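Local coordinates for periplasmic binding protein/LacI transcriptional regulator (Burkholderia graminis C4D1M, PDB 5HQJ), which binds a sugar, here D-arabinose in its pyranose form, and probably delivers it as the solute-binding protein of an ABC transporter, at residues Val39-Asp44 and Val270-Leu275; Met126-Asn131 and Val277-Ala282; Ile34-Val39 and Thr157-Ala162; Lys59-Val64 and Arg83-Ile88. All blocks are in the same frame, centred on the assembly; numbering follows the deposited sequence.

Contact 1: Val39-Asp44 and Val270-Leu275; sequences VPFFDD and VTMGSL. With 64K (alpha-D-arabinopyranose), chain B.
The backbone of one helix start meets that of another through a carbon-bound hydrogen: Val-270 CA lies 3.5 Å from Asp-44 O, with 157° at the hydrogen, and no conventional hydrogen bond joins the two segments. Both belong to the sheet-and-helix architecture of a type I periplasmic binding protein, where the first turns of helices 42-56 and 269-284 come together beside the sugar site. Next to this backbone contact, Val-270 CG2 packs on Asp-44 CB at 3.7 Å and also touches the carboxylate carbon. The acid looks elsewhere for its charge partner: OD2 forms a salt bridge with Lys-311, whose backbone O also hydrogen-bonds Thr-271 OG1. Phe-41 belongs to the sugar pocket. Its CG is anti to the backbone N (chi1 174°), which swings the ring beneath the arabinopyranose; sugar C3 stands 3.9 Å above the ring plane, over its centre, a stacking common in carbohydrate sites. Phe-42 turns its own face to Phe-41 CD2, 3.8 Å from the ring plane, so the edge of the Phe-41 ring points into Phe-42, which also borders the sugar. The selenomethionine Met-272 reaches the ring at its edge, near the plane, with its methyl CE 4.3 Å from Phe-41 CZ.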
# COMPACT_ATOMS: atom_id res chain seq x y z
N VAL A 39 5.62 -7.91 -5.41
CA VAL A 39 4.52 -8.42 -4.59
C VAL A 39 3.16 -8.08 -5.24
O VAL A 39 3.06 -7.15 -6.02
CB VAL A 39 4.58 -7.84 -3.16
CG1 VAL A 39 5.80 -8.36 -2.43
CG2 VAL A 39 4.63 -6.36 -3.22
N PRO A 40 2.11 -8.84 -4.89
CA PRO A 40 0.85 -8.89 -5.65
C PRO A 40 0.22 -7.55 -5.86
O PRO A 40 -0.23 -7.29 -6.95
CB PRO A 40 -0.05 -9.77 -4.79
CG PRO A 40 0.91 -10.61 -4.00
CD PRO A 40 2.15 -9.83 -3.81
N PHE A 41 0.18 -6.71 -4.84
CA PHE A 41 -0.44 -5.41 -5.01
C PHE A 41 0.05 -4.62 -6.23
O PHE A 41 -0.76 -3.93 -6.88
CB PHE A 41 -0.19 -4.60 -3.74
CG PHE A 41 -0.65 -3.15 -3.81
CD1 PHE A 41 -1.98 -2.80 -3.55
CD2 PHE A 41 0.27 -2.15 -4.06
CE1 PHE A 41 -2.38 -1.45 -3.56
CE2 PHE A 41 -0.11 -0.82 -4.08
CZ PHE A 41 -1.45 -0.45 -3.80
N PHE A 42 1.34 -4.67 -6.53
CA PHE A 42 1.91 -3.77 -7.53
C PHE A 42 1.66 -4.17 -8.97
O PHE A 42 1.98 -3.39 -9.86
CB PHE A 42 3.42 -3.62 -7.29
CG PHE A 42 3.72 -2.81 -6.08
CD1 PHE A 42 3.66 -1.45 -6.13
CD2 PHE A 42 4.01 -3.43 -4.88
CE1 PHE A 42 3.93 -0.68 -4.98
CE2 PHE A 42 4.32 -2.69 -3.72
CZ PHE A 42 4.25 -1.31 -3.76
N ASP A 43 1.16 -5.39 -9.18
CA ASP A 43 0.77 -5.81 -10.52
C ASP A 43 -0.22 -4.80 -11.08
O ASP A 43 -0.15 -4.44 -12.25
CB ASP A 43 0.16 -7.22 -10.50
CG ASP A 43 1.22 -8.33 -10.46
OD1 ASP A 43 2.44 -8.04 -10.36
OD2 ASP A 43 0.81 -9.52 -10.51
N ASP A 44 -1.13 -4.30 -10.25
CA ASP A 44 -2.10 -3.31 -10.74
C ASP A 44 -1.42 -1.99 -11.10
O ASP A 44 -1.83 -1.31 -12.04
CB ASP A 44 -3.19 -3.02 -9.70
CG ASP A 44 -4.36 -4.02 -9.72
OD1 ASP A 44 -4.64 -4.62 -10.78
OD2 ASP A 44 -5.03 -4.16 -8.66
N VAL A 270 -4.24 0.92 -9.82
CA VAL A 270 -4.24 1.08 -11.27
C VAL A 270 -4.14 2.57 -11.59
O VAL A 270 -3.34 2.98 -12.42
CB VAL A 270 -5.51 0.47 -11.94
CG1 VAL A 270 -5.39 0.59 -13.43
CG2 VAL A 270 -5.65 -0.95 -11.58
N THR A 271 -5.03 3.35 -10.97
CA THR A 271 -5.08 4.78 -11.13
C THR A 271 -3.74 5.42 -10.70
O THR A 271 -3.26 6.35 -11.36
CB THR A 271 -6.31 5.38 -10.33
OG1 THR A 271 -7.54 4.98 -10.94
CG2 THR A 271 -6.24 6.88 -10.30
N MSE A 272 -3.15 4.96 -9.60
CA MSE A 272 -1.82 5.45 -9.23
C MSE A 272 -0.79 5.28 -10.35
O MSE A 272 -0.04 6.21 -10.66
CB MSE A 272 -1.29 4.75 -7.97
CG MSE A 272 -2.01 5.08 -6.66
SE MSE A 272 -1.15 4.00 -5.30
CE MSE A 272 -2.71 3.63 -4.21
N GLY A 273 -0.72 4.10 -10.95
CA GLY A 273 0.28 3.85 -11.99
C GLY A 273 0.01 4.67 -13.22
O GLY A 273 0.91 5.22 -13.87
N SER A 274 -1.27 4.79 -13.57
CA SER A 274 -1.65 5.60 -14.70
C SER A 274 -1.27 7.09 -14.51
O SER A 274 -0.64 7.72 -15.37
CB SER A 274 -3.16 5.47 -14.90
OG SER A 274 -3.50 6.01 -16.14
N LEU A 275 -1.69 7.64 -13.38
CA LEU A 275 -1.34 9.03 -13.04
C LEU A 275 0.15 9.22 -12.93
O LEU A 275 0.68 10.25 -13.35
CB LEU A 275 -2.00 9.44 -11.73
CG LEU A 275 -3.52 9.60 -11.82
CD1 LEU A 275 -4.01 9.83 -10.43
CD2 LEU A 275 -3.98 10.75 -12.78
O2 64K B . -0.16 0.31 -0.14
C2 64K B . 0.54 -0.90 0.30
C3 64K B . -0.38 -2.06 0.07
O3 64K B . -1.39 -2.05 1.06
C4 64K B . 0.33 -3.40 0.21
O4 64K B . 0.73 -3.66 1.57
C5 64K B . 1.54 -3.40 -0.61
O5 64K B . 2.44 -2.37 -0.13
C1 64K B . 1.80 -1.08 -0.49
O1 64K B . 2.67 -0.06 -0.15

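Contact 2: Met126-Asn131 and Val277-Ala282; sequences MYIGTN and VDHLVA
The imidazole of His-279 carries the selenomethionine Met-126 on one face: methyl CE sits 3.9 Å from the ring centroid and only 8° off the normal, a CH-pi contact over the middle of the ring. The selenium comes in obliquely, with Met-126 SE 3.9 Å from His-279 ND1, and Ile-128 CD1 approaches His-279 CD2 at 4.4 Å, also at a slant. On the Tyr-127 ring, Gly-129 N lies over one face toward the rim, while Thr-130 O is at the edge in the ring plane and accepts the hydroxyl's hydrogen bond, OH to O 2.7 Å, on a carbonyl lone pair. With that bond the tyrosine lies back over its own strand end. Met-126 CG sits between the backbone N and the carbonyl carbon (chi1 65°), and a bend at chi3 (-81°) turns the methyl onto the imidazole; the two side chains cross at about a right angle. The ring's rotation is probably steadied by ND1, which bonds Glu-288. Across the two segments themselves the contact is apolar. It packs helix 269-284 against the parallel sheet: strand 127-129 runs between strands 111-115 and 294-295, Leu-113 and Ile-294 from these neighbours both touch Met-126 and His-279, and Val-277 meets the alanines of helix 42-56.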
# COMPACT_ATOMS: atom_id res chain seq x y z
N MSE A 126 6.01 15.35 -6.41
CA MSE A 126 4.67 15.12 -5.94
C MSE A 126 4.49 13.66 -5.54
O MSE A 126 5.27 12.80 -5.95
CB MSE A 126 3.64 15.49 -7.01
CG MSE A 126 3.71 14.63 -8.23
SE MSE A 126 2.51 15.20 -9.67
CE MSE A 126 0.85 14.40 -9.01
N TYR A 127 3.47 13.44 -4.71
CA TYR A 127 3.02 12.12 -4.27
C TYR A 127 1.62 11.81 -4.77
O TYR A 127 0.69 12.61 -4.61
CB TYR A 127 3.04 12.06 -2.73
CG TYR A 127 2.25 10.91 -2.12
CD1 TYR A 127 2.77 9.63 -2.10
CD2 TYR A 127 1.01 11.11 -1.55
CE1 TYR A 127 2.05 8.59 -1.55
CE2 TYR A 127 0.29 10.08 -1.01
CZ TYR A 127 0.82 8.81 -1.00
OH TYR A 127 0.11 7.77 -0.45
N ILE A 128 1.50 10.65 -5.38
CA ILE A 128 0.24 10.12 -5.81
C ILE A 128 -0.13 8.89 -4.99
O ILE A 128 0.50 7.83 -5.11
CB ILE A 128 0.28 9.72 -7.29
CG1 ILE A 128 0.70 10.94 -8.13
CG2 ILE A 128 -1.05 9.12 -7.75
CD1 ILE A 128 1.06 10.58 -9.56
N GLY A 129 -1.17 8.98 -4.18
CA GLY A 129 -1.55 7.81 -3.42
C GLY A 129 -2.67 8.02 -2.43
O GLY A 129 -3.38 9.04 -2.45
N THR A 130 -2.84 7.02 -1.58
CA THR A 130 -3.84 7.03 -0.53
C THR A 130 -3.46 8.03 0.55
O THR A 130 -2.28 8.30 0.79
CB THR A 130 -3.97 5.61 0.07
OG1 THR A 130 -4.33 4.76 -1.01
CG2 THR A 130 -5.00 5.55 1.14
N ASN A 131 -4.49 8.58 1.20
CA ASN A 131 -4.30 9.32 2.44
C ASN A 131 -4.30 8.29 3.53
O ASN A 131 -5.35 7.83 3.97
CB ASN A 131 -5.41 10.34 2.68
CG ASN A 131 -5.19 11.15 3.95
OD1 ASN A 131 -4.42 10.76 4.84
ND2 ASN A 131 -5.86 12.30 4.03
N VAL A 277 2.58 7.81 -14.60
CA VAL A 277 3.16 7.97 -15.93
C VAL A 277 2.70 9.27 -16.58
O VAL A 277 3.51 10.05 -17.11
CB VAL A 277 2.82 6.77 -16.83
CG1 VAL A 277 3.20 7.05 -18.24
CG2 VAL A 277 3.55 5.52 -16.33
N ASP A 278 1.39 9.55 -16.53
CA ASP A 278 0.86 10.77 -17.09
C ASP A 278 1.48 12.05 -16.52
O ASP A 278 1.80 12.97 -17.27
CB ASP A 278 -0.65 10.79 -16.90
CG ASP A 278 -1.37 9.99 -17.97
OD1 ASP A 278 -0.81 9.84 -19.09
OD2 ASP A 278 -2.48 9.53 -17.69
N HIS A 279 1.69 12.10 -15.20
CA HIS A 279 2.35 13.26 -14.63
C HIS A 279 3.85 13.27 -14.91
O HIS A 279 4.43 14.34 -15.09
CB HIS A 279 2.04 13.33 -13.14
CG HIS A 279 0.67 13.88 -12.88
ND1 HIS A 279 0.39 15.24 -12.91
CD2 HIS A 279 -0.51 13.26 -12.67
CE1 HIS A 279 -0.90 15.42 -12.68
NE2 HIS A 279 -1.47 14.23 -12.52
N LEU A 280 4.48 12.11 -14.99
CA LEU A 280 5.88 12.10 -15.38
C LEU A 280 6.00 12.70 -16.78
O LEU A 280 6.81 13.60 -17.03
CB LEU A 280 6.46 10.70 -15.34
CG LEU A 280 6.99 10.19 -13.98
CD1 LEU A 280 7.61 8.81 -14.13
CD2 LEU A 280 8.01 11.15 -13.36
N VAL A 281 5.17 12.23 -17.71
CA VAL A 281 5.25 12.70 -19.08
C VAL A 281 5.00 14.21 -19.15
O VAL A 281 5.70 14.93 -19.87
CB VAL A 281 4.25 11.97 -20.01
CG1 VAL A 281 4.23 12.64 -21.38
CG2 VAL A 281 4.60 10.51 -20.13
N ALA A 282 4.01 14.68 -18.42
CA ALA A 282 3.69 16.10 -18.44
C ALA A 282 4.83 16.95 -17.87
O ALA A 282 5.07 18.07 -18.34
CB ALA A 282 2.43 16.36 -17.67

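Contact 3: Ile34-Val39 and Thr157-Ala162; sequences IPKVAV and TGQLGA. With 64K (alpha-D-arabinopyranose), chain B.
Lys-36 points its CB toward the 157-162 loop and runs out straight from there, every torsion beyond CG close to 180°, so the ammonium is carried the full length of the chain into the sugar pocket. Along the way CD passes the amide of Gln-159, 4.2 Å from its NE2, and also comes within 3.7 Å of sugar O1. CE approaches the same hydroxyl oxygen at 3.2 Å. At the tip, NZ touches the methyl of Ala-162, with CB 3.5 Å away, and makes a weak hydrogen bond to sugar O1. NZ has stronger partners: it donates to Asn-164 OD1, just past the loop, and to a water at 2.7 Å. This water donates in turn to the ring oxygen O5 of the sugar, also 2.7 Å, and weakly to Gln-159 OE1. The glutamine reaches that water because its chain is kinked: CG lies between the backbone N and the carbonyl carbon (chi1 47°) and chi2 bends it again (-89°), while its NE2 bonds weakly to Asn-93. The two loops follow strands 30-34 and 150-156, which belong to the two different sheets, so they meet across the cleft of the binding protein beside the arabinose. Since no hydrogen bond joins the segments directly, their polar link runs through the water, weakly on the glutamine side; the same water also holds the sugar. The positive end of Lys-36 probably polarises both the water and O1, so one charge serves the sugar directly and through water.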
# COMPACT_ATOMS: atom_id res chain seq x y z
N ILE A 34 8.87 1.92 -10.32
CA ILE A 34 9.51 1.03 -9.35
C ILE A 34 8.54 0.69 -8.24
O ILE A 34 8.12 1.61 -7.50
CB ILE A 34 10.77 1.70 -8.70
CG1 ILE A 34 11.73 2.19 -9.78
CG2 ILE A 34 11.48 0.74 -7.71
CD1 ILE A 34 12.84 3.10 -9.29
N PRO A 35 8.17 -0.59 -8.11
CA PRO A 35 7.40 -0.98 -6.94
C PRO A 35 8.28 -1.17 -5.71
O PRO A 35 9.51 -1.04 -5.84
CB PRO A 35 6.78 -2.31 -7.37
CG PRO A 35 7.85 -2.91 -8.22
CD PRO A 35 8.35 -1.75 -9.03
N LYS A 36 7.68 -1.50 -4.58
CA LYS A 36 8.48 -1.80 -3.39
C LYS A 36 9.25 -3.10 -3.63
O LYS A 36 10.34 -3.29 -3.10
CB LYS A 36 7.60 -1.93 -2.14
CG LYS A 36 7.15 -0.56 -1.52
CD LYS A 36 6.33 -0.78 -0.23
CE LYS A 36 5.79 0.53 0.36
NZ LYS A 36 5.20 0.30 1.71
N VAL A 37 8.65 -3.99 -4.43
CA VAL A 37 9.20 -5.31 -4.76
C VAL A 37 8.16 -6.02 -5.60
O VAL A 37 7.04 -5.55 -5.70
CB VAL A 37 9.50 -6.19 -3.52
CG1 VAL A 37 10.98 -6.14 -3.07
CG2 VAL A 37 8.50 -5.91 -2.37
N ALA A 38 8.51 -7.18 -6.15
CA ALA A 38 7.54 -8.01 -6.86
C ALA A 38 6.58 -8.68 -5.91
O ALA A 38 6.70 -9.87 -5.65
CB ALA A 38 8.24 -9.07 -7.68
N VAL A 39 5.62 -7.91 -5.41
CA VAL A 39 4.52 -8.42 -4.59
C VAL A 39 3.16 -8.08 -5.24
O VAL A 39 3.06 -7.15 -6.02
CB VAL A 39 4.58 -7.84 -3.16
CG1 VAL A 39 5.80 -8.36 -2.43
CG2 VAL A 39 4.63 -6.36 -3.22
N THR A 157 0.79 -5.60 10.63
CA THR A 157 1.34 -4.75 9.59
C THR A 157 2.34 -5.51 8.75
O THR A 157 2.52 -6.72 8.95
CB THR A 157 1.93 -3.45 10.20
OG1 THR A 157 2.29 -2.59 9.11
CG2 THR A 157 3.13 -3.70 11.16
N GLY A 158 2.99 -4.81 7.82
CA GLY A 158 3.96 -5.43 6.94
C GLY A 158 5.35 -5.14 7.43
O GLY A 158 5.73 -5.51 8.54
N GLN A 159 6.10 -4.41 6.60
CA GLN A 159 7.43 -3.98 6.98
C GLN A 159 7.34 -2.76 7.92
O GLN A 159 6.57 -1.82 7.70
CB GLN A 159 8.28 -3.71 5.72
CG GLN A 159 7.65 -2.85 4.60
CD GLN A 159 6.85 -3.66 3.55
OE1 GLN A 159 5.72 -4.05 3.79
NE2 GLN A 159 7.44 -3.86 2.37
N LEU A 160 8.10 -2.83 9.01
CA LEU A 160 8.02 -1.84 10.07
C LEU A 160 8.51 -0.43 9.67
O LEU A 160 8.20 0.53 10.36
CB LEU A 160 8.80 -2.33 11.29
CG LEU A 160 8.37 -3.67 11.90
CD1 LEU A 160 9.31 -4.07 13.04
CD2 LEU A 160 6.93 -3.61 12.38
N GLY A 161 9.23 -0.31 8.56
CA GLY A 161 9.78 0.97 8.15
C GLY A 161 8.96 1.74 7.14
O GLY A 161 9.30 2.86 6.77
N ALA A 162 7.88 1.12 6.69
CA ALA A 162 7.02 1.70 5.67
C ALA A 162 6.17 2.85 6.18
O ALA A 162 5.36 2.68 7.10
CB ALA A 162 6.13 0.61 5.08
O2 64K B . -0.16 0.31 -0.14
C2 64K B . 0.54 -0.90 0.30
C3 64K B . -0.38 -2.06 0.07
O3 64K B . -1.39 -2.05 1.06
C4 64K B . 0.33 -3.40 0.21
O4 64K B . 0.73 -3.66 1.57
C5 64K B . 1.54 -3.40 -0.61
O5 64K B . 2.44 -2.37 -0.13
C1 64K B . 1.80 -1.08 -0.49
O1 64K B . 2.67 -0.06 -0.15
O HOH W 1 3.84 -1.97 2.09

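Contact 4: Lys59-Val64 and Arg83-Ile88; sequences KYQWVV and RHVDGI
Gln-61 leaves strand 59-62 with chi1 at 30°, an unusual value, and runs extended beyond CG, which sets its amide out toward the end of helix 71-82. Arg-83 comes from the opposite direction: its CG lies anti to the carbonyl carbon, and a bend at chi3 turns the guanidinium back toward the glutamine. The two flat groups are tilted by 45° to each other. Arg-83 NH1 donates to Gln-61 OE1 at 3.3 Å, but the angle at the hydrogen is only 131° and the acceptor stands oblique to the guanidinium, so the bond is weak. Gln-61 NE2, by contrast, lies at the guanidinium edge, in its plane, 3.8 Å from Arg-83 NH1. The same NE2 rests against the methyl CG1 of Val-85, also at 3.8 Å, the two side chains meeting at a slant. Gln-61 is therefore tethered only weakly to Arg-83 and rests on a buried valine, with Leu-80 of the preceding helix touching both Gln-61 and Val-85. Arg-83 itself is exposed. Between Arg-83 and Val-85, His-84 takes a positive phi and closes helix 71-82 with a Schellman motif, turning the chain toward strand 87-90. Strand 59-62, helix 71-82 and strand 87-90 form a beta-alpha-beta crossover in which strand 30-34 lies between the two strands, the Rossmann-like topology of the sheet domains in type I periplasmic binding proteins.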
# COMPACT_ATOMS: atom_id res chain seq x y z
N LYS A 59 8.54 5.05 -24.12
CA LYS A 59 9.24 3.87 -23.63
C LYS A 59 8.97 3.75 -22.14
O LYS A 59 9.02 4.73 -21.42
CB LYS A 59 10.75 3.97 -23.92
CG LYS A 59 11.64 3.15 -22.98
CD LYS A 59 11.41 1.64 -23.11
CE LYS A 59 12.20 0.86 -22.06
NZ LYS A 59 11.72 -0.55 -21.95
N TYR A 60 8.70 2.52 -21.71
CA TYR A 60 8.31 2.25 -20.34
C TYR A 60 9.09 1.05 -19.81
O TYR A 60 9.19 0.04 -20.51
CB TYR A 60 6.80 2.00 -20.27
CG TYR A 60 6.31 1.41 -18.96
CD1 TYR A 60 6.15 2.21 -17.83
CD2 TYR A 60 6.00 0.07 -18.85
CE1 TYR A 60 5.71 1.67 -16.64
CE2 TYR A 60 5.55 -0.48 -17.67
CZ TYR A 60 5.42 0.32 -16.56
OH TYR A 60 4.97 -0.20 -15.36
N GLN A 61 9.64 1.16 -18.60
CA GLN A 61 10.13 -0.02 -17.88
C GLN A 61 9.62 -0.10 -16.44
O GLN A 61 9.48 0.89 -15.70
CB GLN A 61 11.67 -0.06 -17.86
CG GLN A 61 12.27 1.29 -17.91
CD GLN A 61 13.79 1.29 -17.81
OE1 GLN A 61 14.41 0.27 -17.51
NE2 GLN A 61 14.38 2.45 -18.05
N TRP A 62 9.36 -1.34 -16.06
CA TRP A 62 9.01 -1.72 -14.71
C TRP A 62 10.25 -2.35 -14.08
O TRP A 62 10.73 -3.38 -14.56
CB TRP A 62 7.81 -2.68 -14.79
CG TRP A 62 7.28 -3.25 -13.53
CD1 TRP A 62 7.43 -4.52 -13.09
CD2 TRP A 62 6.45 -2.59 -12.57
NE1 TRP A 62 6.75 -4.71 -11.91
CE2 TRP A 62 6.14 -3.53 -11.57
CE3 TRP A 62 5.93 -1.29 -12.46
CZ2 TRP A 62 5.37 -3.22 -10.47
CZ3 TRP A 62 5.14 -0.99 -11.35
CH2 TRP A 62 4.89 -1.93 -10.37
N VAL A 63 10.78 -1.70 -13.05
CA VAL A 63 12.03 -2.11 -12.42
C VAL A 63 11.80 -2.57 -10.98
O VAL A 63 11.43 -1.79 -10.10
CB VAL A 63 13.04 -0.96 -12.44
CG1 VAL A 63 14.42 -1.46 -12.04
CG2 VAL A 63 13.08 -0.33 -13.83
N VAL A 64 12.04 -3.85 -10.75
CA VAL A 64 11.63 -4.47 -9.50
C VAL A 64 12.77 -4.71 -8.50
O VAL A 64 13.75 -5.39 -8.83
CB VAL A 64 10.96 -5.82 -9.78
CG1 VAL A 64 10.22 -6.25 -8.56
CG2 VAL A 64 10.00 -5.74 -10.98
N ARG A 83 21.45 6.06 -17.49
CA ARG A 83 20.87 5.82 -18.80
C ARG A 83 20.18 7.05 -19.35
O ARG A 83 19.59 7.00 -20.43
CB ARG A 83 19.88 4.66 -18.73
CG ARG A 83 20.55 3.33 -18.38
CD ARG A 83 19.75 2.14 -18.88
NE ARG A 83 18.56 1.88 -18.07
CZ ARG A 83 18.55 1.15 -16.95
NH1 ARG A 83 17.42 0.96 -16.28
NH2 ARG A 83 19.68 0.60 -16.50
N HIS A 84 20.28 8.16 -18.62
CA HIS A 84 19.66 9.41 -19.04
C HIS A 84 18.16 9.20 -19.28
O HIS A 84 17.60 9.75 -20.23
CB HIS A 84 20.32 9.97 -20.31
CG HIS A 84 21.77 10.31 -20.15
ND1 HIS A 84 22.60 10.53 -21.23
CD2 HIS A 84 22.54 10.49 -19.05
CE1 HIS A 84 23.81 10.81 -20.80
NE2 HIS A 84 23.80 10.79 -19.48
N VAL A 85 17.52 8.38 -18.45
CA VAL A 85 16.07 8.22 -18.58
C VAL A 85 15.44 9.50 -18.09
O VAL A 85 16.05 10.27 -17.35
CB VAL A 85 15.51 7.00 -17.82
CG1 VAL A 85 16.28 5.74 -18.21
CG2 VAL A 85 15.51 7.22 -16.30
N ASP A 86 14.21 9.72 -18.52
CA ASP A 86 13.61 11.03 -18.40
C ASP A 86 12.76 11.18 -17.14
O ASP A 86 12.63 12.29 -16.60
CB ASP A 86 12.77 11.31 -19.65
CG ASP A 86 13.61 11.27 -20.91
OD1 ASP A 86 13.49 10.30 -21.68
OD2 ASP A 86 14.43 12.20 -21.11
N GLY A 87 12.21 10.06 -16.66
CA GLY A 87 11.30 10.08 -15.53
C GLY A 87 11.35 8.82 -14.69
O GLY A 87 11.51 7.72 -15.21
N ILE A 88 11.19 9.00 -13.38
CA ILE A 88 11.16 7.92 -12.42
C ILE A 88 10.00 8.10 -11.45
O ILE A 88 9.89 9.14 -10.78
CB ILE A 88 12.45 7.85 -11.59
CG1 ILE A 88 13.67 7.72 -12.50
CG2 ILE A 88 12.36 6.70 -10.58
CD1 ILE A 88 14.99 7.85 -11.77

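Overall arrangement
The contacts divide between the sugar cleft and the body of one sheet domain. Contacts 1 and 3 both touch the arabinose, share Val-39 and have centres 13 Å apart; Phe-42 packs on Pro-35 between them. Contacts 1 and 2 use successive turns of helix 269-284 and lie 12 Å apart. Contacts 2 and 4 reach the same six-stranded parallel sheet, with Leu-280 touching its strand 87-90. Along the chain, contact 4 nests inside the loops closed by contacts 1 and 3, and contacts 1, 2 and 3 cross one another. Contacts 1, 2 and 4 thus knit one domain together, while contact 3 joins it to the other across the sugar site.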